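Local structure of thermophilic dibenzothiophene desulfurization enzyme C (Paenibacillus sp. A11-2, 5XDC) at residues F98-D102 with R112-Q116; A270-S274 with A362-A367; G195-D201 with S214-V220; A25-R29 with E79-D84. The protein probably catalyses, as a tetrameric flavin monooxygenase, the FMNH2- and O2-dependent oxidation of dibenzothiophene to its 5-oxide and then its 5,5-dioxide. One frame throughout, in Å; residues are numbered along the deposited sequence.

Contact 1 of 4, residues F98-D102 with R112-Q116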
# COMPACT_ATOMS: atom_id res chain seq x y z
N PHE B 98 9.35 -15.66 32.56
CA PHE B 98 10.14 -16.85 32.82
C PHE B 98 11.51 -16.76 32.17
O PHE B 98 12.52 -17.11 32.79
CB PHE B 98 9.40 -18.08 32.32
CG PHE B 98 10.19 -19.33 32.50
CD1 PHE B 98 10.14 -20.01 33.70
CD2 PHE B 98 11.04 -19.78 31.51
CE1 PHE B 98 10.89 -21.15 33.90
CE2 PHE B 98 11.81 -20.94 31.72
CZ PHE B 98 11.72 -21.60 32.91
N ALA B 99 11.57 -16.30 30.93
CA ALA B 99 12.85 -16.17 30.25
C ALA B 99 13.79 -15.26 31.02
O ALA B 99 14.98 -15.55 31.16
CB ALA B 99 12.65 -15.65 28.83
N TYR B 100 13.29 -14.13 31.53
CA TYR B 100 14.14 -13.24 32.31
C TYR B 100 14.69 -13.96 33.53
O TYR B 100 15.88 -13.88 33.83
CB TYR B 100 13.36 -11.98 32.72
CG TYR B 100 14.28 -10.91 33.23
CD1 TYR B 100 14.76 -10.93 34.54
CD2 TYR B 100 14.73 -9.90 32.39
CE1 TYR B 100 15.63 -9.96 34.99
CE2 TYR B 100 15.59 -8.93 32.83
CZ TYR B 100 16.06 -8.96 34.13
OH TYR B 100 16.93 -8.00 34.57
N VAL B 101 13.82 -14.66 34.25
CA VAL B 101 14.27 -15.40 35.42
C VAL B 101 15.33 -16.42 35.03
O VAL B 101 16.38 -16.52 35.68
CB VAL B 101 13.07 -16.08 36.11
CG1 VAL B 101 13.57 -17.05 37.21
CG2 VAL B 101 12.12 -15.05 36.70
N ASP B 102 15.08 -17.18 33.97
CA ASP B 102 16.01 -18.23 33.58
C ASP B 102 17.37 -17.66 33.18
O ASP B 102 18.40 -18.29 33.41
CB ASP B 102 15.45 -19.06 32.43
CG ASP B 102 16.16 -20.39 32.30
OD1 ASP B 102 15.89 -21.27 33.13
OD2 ASP B 102 16.98 -20.54 31.38
N ARG B 112 15.33 -24.19 43.43
CA ARG B 112 14.22 -23.98 44.35
C ARG B 112 12.95 -23.53 43.64
O ARG B 112 11.88 -24.11 43.84
CB ARG B 112 14.62 -22.95 45.41
CG ARG B 112 15.72 -23.43 46.34
CD ARG B 112 15.94 -22.45 47.47
NE ARG B 112 16.54 -21.20 47.00
CZ ARG B 112 17.85 -20.97 46.89
NH1 ARG B 112 18.73 -21.92 47.19
NH2 ARG B 112 18.27 -19.79 46.46
N TRP B 113 13.07 -22.52 42.77
CA TRP B 113 11.90 -21.87 42.19
C TRP B 113 11.16 -22.77 41.21
O TRP B 113 9.93 -22.77 41.18
CB TRP B 113 12.33 -20.58 41.47
CG TRP B 113 12.24 -19.31 42.26
CD1 TRP B 113 11.35 -19.01 43.25
CD2 TRP B 113 13.04 -18.15 42.07
NE1 TRP B 113 11.57 -17.72 43.70
CE2 TRP B 113 12.60 -17.18 43.00
CE3 TRP B 113 14.09 -17.83 41.21
CZ2 TRP B 113 13.18 -15.92 43.09
CZ3 TRP B 113 14.67 -16.59 41.31
CH2 TRP B 113 14.22 -15.64 42.25
N TYR B 114 11.88 -23.54 40.39
CA TYR B 114 11.16 -24.19 39.30
C TYR B 114 10.31 -25.35 39.81
O TYR B 114 9.17 -25.51 39.37
CB TYR B 114 12.14 -24.64 38.22
CG TYR B 114 12.74 -23.50 37.42
CD1 TYR B 114 12.48 -22.17 37.74
CD2 TYR B 114 13.58 -23.76 36.35
CE1 TYR B 114 13.05 -21.14 37.01
CE2 TYR B 114 14.14 -22.73 35.62
CZ TYR B 114 13.86 -21.42 35.95
OH TYR B 114 14.41 -20.40 35.21
N PRO B 115 10.79 -26.19 40.74
CA PRO B 115 9.88 -27.19 41.30
C PRO B 115 8.69 -26.57 42.00
O PRO B 115 7.58 -27.11 41.96
CB PRO B 115 10.78 -27.98 42.27
CG PRO B 115 12.12 -27.83 41.72
CD PRO B 115 12.18 -26.41 41.17
N GLN B 116 8.91 -25.42 42.65
CA GLN B 116 7.83 -24.71 43.30
C GLN B 116 6.81 -24.22 42.27
O GLN B 116 5.60 -24.36 42.46
CB GLN B 116 8.40 -23.54 44.09
CG GLN B 116 7.45 -22.96 45.08
CD GLN B 116 8.07 -21.89 45.96
OE1 GLN B 116 9.21 -21.45 45.74
NE2 GLN B 116 7.31 -21.44 46.95
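Tyr114 reaches from helix 107-119 to Phe98, Val101 and Asp102 on helix 85-104, and its path carries most of the contact. At CB the side chain already heads for the other helix; CG swings anti to the carbonyl carbon (chi1 -71°), which extends the ring into the space between the axes. Beyond the inner ring atoms, CE1 of Tyr114 lies 4.1 Å from CG1 of Val101, which comes in at the ring edge. CZ of Tyr114 sits 3.6 Å from CE1 of Phe98, which lies over one face near the rim; the two ring planes meet obliquely at 36°. At the tip, Tyr114 OH donates to OD1 of Asp102 over 2.7 Å, using the anti lone pair of that oxygen. The carboxylate is nearly coplanar with the phenol ring, and OD1 also lies 3.4 Å from Tyr114 CE2. The two helices follow each other across a short turn and form a helical hairpin of the N-terminal all-alpha domain of the acyl-CoA dehydrogenase fold. Where 98-102 passes 112-116 the axes are 12.4 Å apart and run roughly antiparallel, a gap wide enough to take a whole tyrosine. Beside it, Val101 CG1 packs 4.1 Å from CE3 of Trp113, and both residues rest on Leu188 of strand 184-190. Phe98 leans on Leu58 and Ile59, while the backbone O of Asp102 accepts a hydrogen bond from Lys110.

Contact 2 of 4, residues A270-S274 with A362-A367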
# COMPACT_ATOMS: atom_id res chain seq x y z
N ALA B 270 -13.66 -14.21 9.84
CA ALA B 270 -14.24 -13.55 8.69
C ALA B 270 -14.73 -14.59 7.67
O ALA B 270 -15.86 -14.50 7.18
CB ALA B 270 -13.22 -12.61 8.06
N ALA B 271 -13.89 -15.58 7.37
CA ALA B 271 -14.27 -16.59 6.39
C ALA B 271 -15.56 -17.29 6.80
O ALA B 271 -16.46 -17.50 5.98
CB ALA B 271 -13.14 -17.61 6.23
N HIS B 272 -15.66 -17.63 8.09
CA HIS B 272 -16.88 -18.24 8.60
C HIS B 272 -18.10 -17.36 8.38
O HIS B 272 -19.15 -17.84 7.94
CB HIS B 272 -16.71 -18.55 10.09
CG HIS B 272 -17.93 -19.15 10.73
ND1 HIS B 272 -18.89 -18.39 11.35
CD2 HIS B 272 -18.34 -20.43 10.82
CE1 HIS B 272 -19.85 -19.18 11.81
NE2 HIS B 272 -19.53 -20.42 11.50
N TYR B 273 -17.97 -16.06 8.65
CA TYR B 273 -19.06 -15.12 8.41
C TYR B 273 -19.41 -15.06 6.93
O TYR B 273 -20.59 -15.08 6.56
CB TYR B 273 -18.69 -13.73 8.92
CG TYR B 273 -19.81 -12.74 8.73
CD1 TYR B 273 -19.96 -12.05 7.54
CD2 TYR B 273 -20.71 -12.49 9.76
CE1 TYR B 273 -20.99 -11.15 7.36
CE2 TYR B 273 -21.75 -11.60 9.59
CZ TYR B 273 -21.88 -10.93 8.40
OH TYR B 273 -22.91 -10.03 8.26
N SER B 274 -18.40 -14.96 6.07
CA SER B 274 -18.64 -14.87 4.63
C SER B 274 -19.41 -16.09 4.13
O SER B 274 -20.35 -15.96 3.34
CB SER B 274 -17.31 -14.72 3.89
OG SER B 274 -16.78 -13.41 4.04
N ALA B 362 -14.67 -7.48 2.66
CA ALA B 362 -15.06 -8.77 2.11
C ALA B 362 -16.37 -9.27 2.69
O ALA B 362 -17.11 -9.98 2.02
CB ALA B 362 -13.97 -9.81 2.36
N MET B 363 -16.68 -8.90 3.94
CA MET B 363 -17.85 -9.42 4.63
C MET B 363 -19.12 -8.63 4.33
O MET B 363 -20.20 -9.22 4.28
CB MET B 363 -17.60 -9.42 6.14
CG MET B 363 -16.58 -10.44 6.59
SD MET B 363 -16.43 -10.59 8.38
CE MET B 363 -15.58 -9.07 8.72
N GLY B 364 -19.01 -7.32 4.14
CA GLY B 364 -20.13 -6.47 3.78
C GLY B 364 -20.73 -5.74 4.97
O GLY B 364 -20.34 -5.92 6.13
N ALA B 365 -21.75 -4.94 4.66
CA ALA B 365 -22.26 -3.94 5.60
C ALA B 365 -22.81 -4.58 6.87
O ALA B 365 -22.68 -4.00 7.96
CB ALA B 365 -23.34 -3.09 4.93
N ARG B 366 -23.47 -5.73 6.75
CA ARG B 366 -24.12 -6.30 7.93
C ARG B 366 -23.12 -6.73 8.98
O ARG B 366 -23.47 -6.79 10.16
CB ARG B 366 -25.01 -7.46 7.53
CG ARG B 366 -26.24 -7.04 6.73
CD ARG B 366 -26.78 -8.22 5.93
NE ARG B 366 -27.29 -9.28 6.80
CZ ARG B 366 -27.27 -10.58 6.52
NH1 ARG B 366 -26.75 -11.02 5.38
NH2 ARG B 366 -27.76 -11.45 7.39
N ALA B 367 -21.87 -7.00 8.60
CA ALA B 367 -20.86 -7.35 9.59
C ALA B 367 -20.59 -6.19 10.55
O ALA B 367 -20.23 -6.42 11.71
CB ALA B 367 -19.57 -7.78 8.90
O HOH W 1 -22.49 -8.58 5.39
O HOH W 2 -18.14 -12.20 2.05
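Tyr273 leaves helix 247-276 with CG anti to its own backbone N (chi1 -178°), sending the ring across to the end of helix 331-363, while Met363 bends back at its thioether (chi3 -73°) to lay SD against the inner part of that ring. The sulfur sits obliquely, 4.6 Å from the ring centroid, in a Met-aromatic contact, and also touches Ala270 CB at 3.8 Å. On the same face of the ring but farther out, Ala367 CB makes a CH-pi contact 4.2 Å from the centroid. Phe373 and His277 stack with Tyr273 as well. Gly364, with positive phi, breaks the helix between Met363 and the short helix 365-369, whose first residues, Ala365 and Arg366, belong to the FMN site of this protein; here Ala365 touches a bound indole and packs on Leu387 of the second subunit. A water in the plane of the phenol ring lies 3.2 Å from Tyr273 OH and donates to Met363 O over 2.6 Å; its bond from Arg366 N is weak. Ser274 OG pairs with Tyr299 OH and with a second water at 2.7 Å. No direct hydrogen bond joins the two segments, so apolar, sulfur and pi contacts do the packing, and the carbonyl of Met363 at the helix end is satisfied by solvent built into the turn beside the flavin-binding residues.

Contact 3 of 4, residues G195-D201 with S214-V220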
# COMPACT_ATOMS: atom_id res chain seq x y z
N GLY B 195 2.88 -4.45 51.29
CA GLY B 195 3.16 -3.21 50.60
C GLY B 195 2.86 -3.24 49.12
O GLY B 195 2.89 -2.17 48.48
N VAL B 196 2.59 -4.41 48.55
CA VAL B 196 2.26 -4.52 47.13
C VAL B 196 0.76 -4.32 46.96
O VAL B 196 -0.05 -5.04 47.57
CB VAL B 196 2.69 -5.87 46.55
CG1 VAL B 196 2.21 -6.01 45.09
CG2 VAL B 196 4.21 -6.01 46.62
N GLN B 197 0.37 -3.35 46.12
CA GLN B 197 -1.04 -3.13 45.82
C GLN B 197 -1.21 -3.18 44.31
O GLN B 197 -0.69 -2.31 43.60
CB GLN B 197 -1.54 -1.80 46.39
CG GLN B 197 -3.00 -1.50 46.07
CD GLN B 197 -3.95 -2.51 46.66
OE1 GLN B 197 -3.97 -2.74 47.87
NE2 GLN B 197 -4.77 -3.13 45.80
N VAL B 198 -1.91 -4.20 43.83
CA VAL B 198 -2.29 -4.30 42.43
C VAL B 198 -3.53 -3.44 42.24
O VAL B 198 -4.56 -3.69 42.88
CB VAL B 198 -2.56 -5.76 42.03
CG1 VAL B 198 -3.00 -5.85 40.57
CG2 VAL B 198 -1.32 -6.60 42.29
N ASN B 199 -3.45 -2.43 41.37
CA ASN B 199 -4.48 -1.39 41.40
C ASN B 199 -5.70 -1.67 40.54
O ASN B 199 -6.74 -1.04 40.76
CB ASN B 199 -3.87 -0.05 41.00
CG ASN B 199 -2.92 0.47 42.04
OD1 ASN B 199 -3.20 0.42 43.24
ND2 ASN B 199 -1.77 0.95 41.60
N GLY B 200 -5.64 -2.59 39.58
CA GLY B 200 -6.83 -2.90 38.79
C GLY B 200 -7.33 -1.78 37.90
O GLY B 200 -8.49 -1.81 37.48
N ASP B 201 -6.48 -0.82 37.55
CA ASP B 201 -6.86 0.37 36.78
C ASP B 201 -6.55 0.18 35.30
O ASP B 201 -5.71 0.86 34.71
CB ASP B 201 -6.12 1.59 37.33
CG ASP B 201 -4.61 1.36 37.43
OD1 ASP B 201 -4.20 0.21 37.69
OD2 ASP B 201 -3.82 2.30 37.26
N SER B 214 -1.64 -0.53 36.88
CA SER B 214 -0.48 -0.18 37.67
C SER B 214 -0.39 -1.04 38.94
O SER B 214 -1.35 -1.69 39.36
CB SER B 214 -0.51 1.31 38.04
OG SER B 214 -1.64 1.62 38.80
N VAL B 215 0.80 -1.05 39.51
CA VAL B 215 1.08 -1.69 40.79
C VAL B 215 1.81 -0.66 41.65
O VAL B 215 2.77 -0.04 41.19
CB VAL B 215 1.94 -2.96 40.64
CG1 VAL B 215 2.36 -3.50 42.01
CG2 VAL B 215 1.19 -4.01 39.86
N THR B 216 1.34 -0.48 42.88
CA THR B 216 1.92 0.48 43.79
C THR B 216 2.71 -0.28 44.85
O THR B 216 2.17 -1.21 45.47
CB THR B 216 0.85 1.35 44.46
OG1 THR B 216 0.19 2.13 43.45
CG2 THR B 216 1.49 2.30 45.47
N PHE B 217 3.97 0.09 45.01
CA PHE B 217 4.85 -0.50 46.02
C PHE B 217 5.01 0.50 47.15
O PHE B 217 5.54 1.60 46.94
CB PHE B 217 6.22 -0.83 45.42
CG PHE B 217 6.17 -1.81 44.27
CD1 PHE B 217 5.91 -1.38 42.99
CD2 PHE B 217 6.39 -3.16 44.49
CE1 PHE B 217 5.86 -2.27 41.94
CE2 PHE B 217 6.33 -4.07 43.43
CZ PHE B 217 6.07 -3.62 42.16
N SER B 218 4.54 0.14 48.34
CA SER B 218 4.68 0.97 49.53
C SER B 218 5.59 0.27 50.54
O SER B 218 5.14 -0.59 51.30
CB SER B 218 3.32 1.25 50.14
OG SER B 218 2.54 2.02 49.26
N GLY B 219 6.87 0.65 50.55
CA GLY B 219 7.81 0.06 51.49
C GLY B 219 7.94 -1.44 51.34
O GLY B 219 8.06 -2.16 52.34
N VAL B 220 7.93 -1.93 50.10
CA VAL B 220 7.97 -3.36 49.84
C VAL B 220 9.40 -3.85 50.00
O VAL B 220 10.32 -3.35 49.35
CB VAL B 220 7.43 -3.66 48.43
CG1 VAL B 220 7.69 -5.08 48.02
CG2 VAL B 220 5.95 -3.39 48.40
O HOH W 3 0.98 -0.16 48.09
O HOH W 4 -3.14 -3.34 38.06
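Asn199 ND2 spends both its hydrogens across the contact, one on Ser214 OG at 2.9 Å and one on Thr216 OG1, also at 2.9 Å and nearly straight at 174°. Both oxygens lie close to the amide plane, which fixes how that amide is turned. Ser214 is gripped from the other end by Asp201: its backbone N donates to OD1 over 2.8 Å and its hydroxyl to OD2 over 2.8 Å, each oxygen met on its syn side but somewhat out of the carboxylate plane. Ser214 OG therefore takes one hydrogen bond and gives another, and Asp201 holds it in line for Asn199. Thr216 OG1 has a second partner in the hydroxyl of Thr155. Behind these side chains the backbones form an antiparallel pair, with Gln197 and Thr216 hydrogen-bonded in both directions and Val196-Phe217 and Val198-Val215 as the flanking non-hydrogen-bonded pairs. This belongs to a small three-stranded sheet of the acyl-CoA dehydrogenase middle domain, in which strand 215-217 lies between 196-198 and 155-156. Beyond the strand, Asn199 N still bonds to Ser214 O at 3.0 Å. Val196, Val198, Val215 and Phe217 occupy the face opposite Gln197 and Thr216: Val196 CG1 touches Val215 CG1 at 4.0 Å, and CG2 of Val196 meets Phe217 CD2 at 4.2 Å. Farther out, Leu168 backs Val196, Val170 backs Phe217, and Gly219 with Val220 forms a G1 beta bulge against Ile152.

Contact 4 of 4, residues A25-R29 with E79-D84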
# COMPACT_ATOMS: atom_id res chain seq x y z
N ALA B 25 -7.76 -23.14 23.64
CA ALA B 25 -8.22 -22.08 22.75
C ALA B 25 -9.66 -22.30 22.31
O ALA B 25 -10.46 -21.35 22.23
CB ALA B 25 -7.29 -22.00 21.55
N LYS B 26 -10.02 -23.54 22.00
CA LYS B 26 -11.40 -23.90 21.69
C LYS B 26 -12.35 -23.43 22.78
O LYS B 26 -13.38 -22.80 22.50
CB LYS B 26 -11.48 -25.41 21.50
CG LYS B 26 -12.68 -25.92 20.74
CD LYS B 26 -12.46 -27.36 20.20
CE LYS B 26 -11.14 -27.47 19.41
NZ LYS B 26 -11.07 -28.58 18.42
N THR B 27 -12.04 -23.73 24.05
CA THR B 27 -12.93 -23.32 25.13
C THR B 27 -12.97 -21.80 25.26
O THR B 27 -14.03 -21.22 25.52
CB THR B 27 -12.50 -23.97 26.45
OG1 THR B 27 -11.27 -23.41 26.92
CG2 THR B 27 -12.33 -25.47 26.29
N PHE B 28 -11.83 -21.13 25.03
CA PHE B 28 -11.80 -19.68 25.20
C PHE B 28 -12.66 -18.98 24.15
O PHE B 28 -13.28 -17.94 24.44
CB PHE B 28 -10.36 -19.16 25.12
CG PHE B 28 -9.44 -19.67 26.23
CD1 PHE B 28 -9.94 -20.18 27.42
CD2 PHE B 28 -8.06 -19.60 26.07
CE1 PHE B 28 -9.09 -20.63 28.41
CE2 PHE B 28 -7.20 -20.06 27.06
CZ PHE B 28 -7.72 -20.57 28.24
N ARG B 29 -12.73 -19.52 22.92
CA ARG B 29 -13.52 -18.88 21.87
C ARG B 29 -15.00 -18.81 22.23
O ARG B 29 -15.71 -17.91 21.76
CB ARG B 29 -13.38 -19.62 20.54
CG ARG B 29 -12.05 -19.46 19.89
CD ARG B 29 -12.02 -19.93 18.43
NE ARG B 29 -10.64 -19.91 17.96
CZ ARG B 29 -9.80 -20.94 18.03
NH1 ARG B 29 -10.20 -22.11 18.51
NH2 ARG B 29 -8.55 -20.80 17.61
N GLU B 79 -1.68 -19.91 18.94
CA GLU B 79 -2.95 -20.62 18.91
C GLU B 79 -3.91 -20.03 19.93
O GLU B 79 -5.08 -19.76 19.63
CB GLU B 79 -2.72 -22.11 19.18
CG GLU B 79 -3.99 -22.94 19.28
CD GLU B 79 -4.81 -22.95 18.01
OE1 GLU B 79 -6.05 -23.08 18.10
OE2 GLU B 79 -4.22 -22.80 16.91
N ILE B 80 -3.43 -19.81 21.15
CA ILE B 80 -4.30 -19.24 22.17
C ILE B 80 -4.70 -17.82 21.79
O ILE B 80 -5.86 -17.43 21.95
CB ILE B 80 -3.63 -19.29 23.55
CG1 ILE B 80 -3.50 -20.75 23.99
CG2 ILE B 80 -4.42 -18.51 24.57
CD1 ILE B 80 -2.72 -20.98 25.26
N ALA B 81 -3.75 -17.03 21.29
CA ALA B 81 -4.05 -15.65 20.93
C ALA B 81 -5.12 -15.58 19.85
O ALA B 81 -5.90 -14.62 19.82
CB ALA B 81 -2.80 -14.93 20.46
N SER B 82 -5.14 -16.56 18.93
CA SER B 82 -6.13 -16.57 17.86
C SER B 82 -7.55 -16.71 18.40
O SER B 82 -8.49 -16.28 17.73
CB SER B 82 -5.83 -17.70 16.87
OG SER B 82 -6.20 -18.97 17.37
N ALA B 83 -7.70 -17.30 19.59
CA ALA B 83 -8.99 -17.46 20.25
C ALA B 83 -9.32 -16.30 21.17
O ALA B 83 -10.47 -15.84 21.21
CB ALA B 83 -9.00 -18.76 21.07
N ASP B 84 -8.33 -15.83 21.92
CA ASP B 84 -8.53 -14.79 22.93
C ASP B 84 -7.20 -14.07 23.06
O ASP B 84 -6.24 -14.64 23.60
CB ASP B 84 -8.99 -15.40 24.26
CG ASP B 84 -9.25 -14.36 25.33
OD1 ASP B 84 -8.48 -13.39 25.42
OD2 ASP B 84 -10.23 -14.54 26.09
O HOH W 5 -8.43 -24.22 18.84
O HOH W 6 -10.93 -17.21 17.05
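Helices 16-38 and 70-83 run almost parallel here, 10° apart with axes 8.4 Å from each other, bringing Ala25 opposite Ile80 and Arg29 opposite Ala83. Such closeness rests on small residues. The methyl of Ala83 fits between turns of the first helix, with its CB 3.7 Å from Ala25 CB and only 3.3 Å from Arg29 CG, so the packing is tight. Arg29 then runs extended from CG to NE along helix 70-83 and lays one face of its guanidinium over the same methyl. The edge of that group does the polar work. NH2 of Arg29 forms a long, weak salt bridge with Glu79 OE1 at 3.4 Å, the carboxylate plane standing steeply across the guanidinium at 72°, and a weak hydrogen bond to Ser82 OG. Water strengthens the link: one molecule takes a bond from Arg29 NH1 at 2.8 Å and gives one to Glu79 OE1, while another joins NE to Ser82 O, near the helix end. Ser82 OG is itself tied back to Glu79 O at 2.6 Å. Farther along, Ile80 CG2 meets the ring edge of Phe28 at CE2, 4.0 Å away, and Leu87 touches both residues. Next to Phe28, Asp84 caps the following helix, 85-104, through Leu87 N and holds Arg35 in a salt bridge. This is close helix-helix packing within the N-terminal alpha domain of the acyl-CoA dehydrogenase fold.

How the contacts relate
Contacts 1 and 4 both pack helices of the N-terminal domain. Helix 70-83 ends in contact 4 and helix 85-104 follows at once, carrying the chain toward contact 1, whose centre is about 26 Å from that of contact 4. Contact 3 belongs to the middle beta domain, about 13 Å from contact 1 between nearest atoms, and contact 2 to the C-terminal helices, on the other side of the chain's centre from contact 1, with centres about 45 Å apart. Contact 2 alone holds FMN-site residues, Ala365 and Arg366. Ala365 of contact 2 touches a bound indole; the side chains of Asp201 (contact 3) and Asp84 (contact 4) lie about 12 and 11 Å from one.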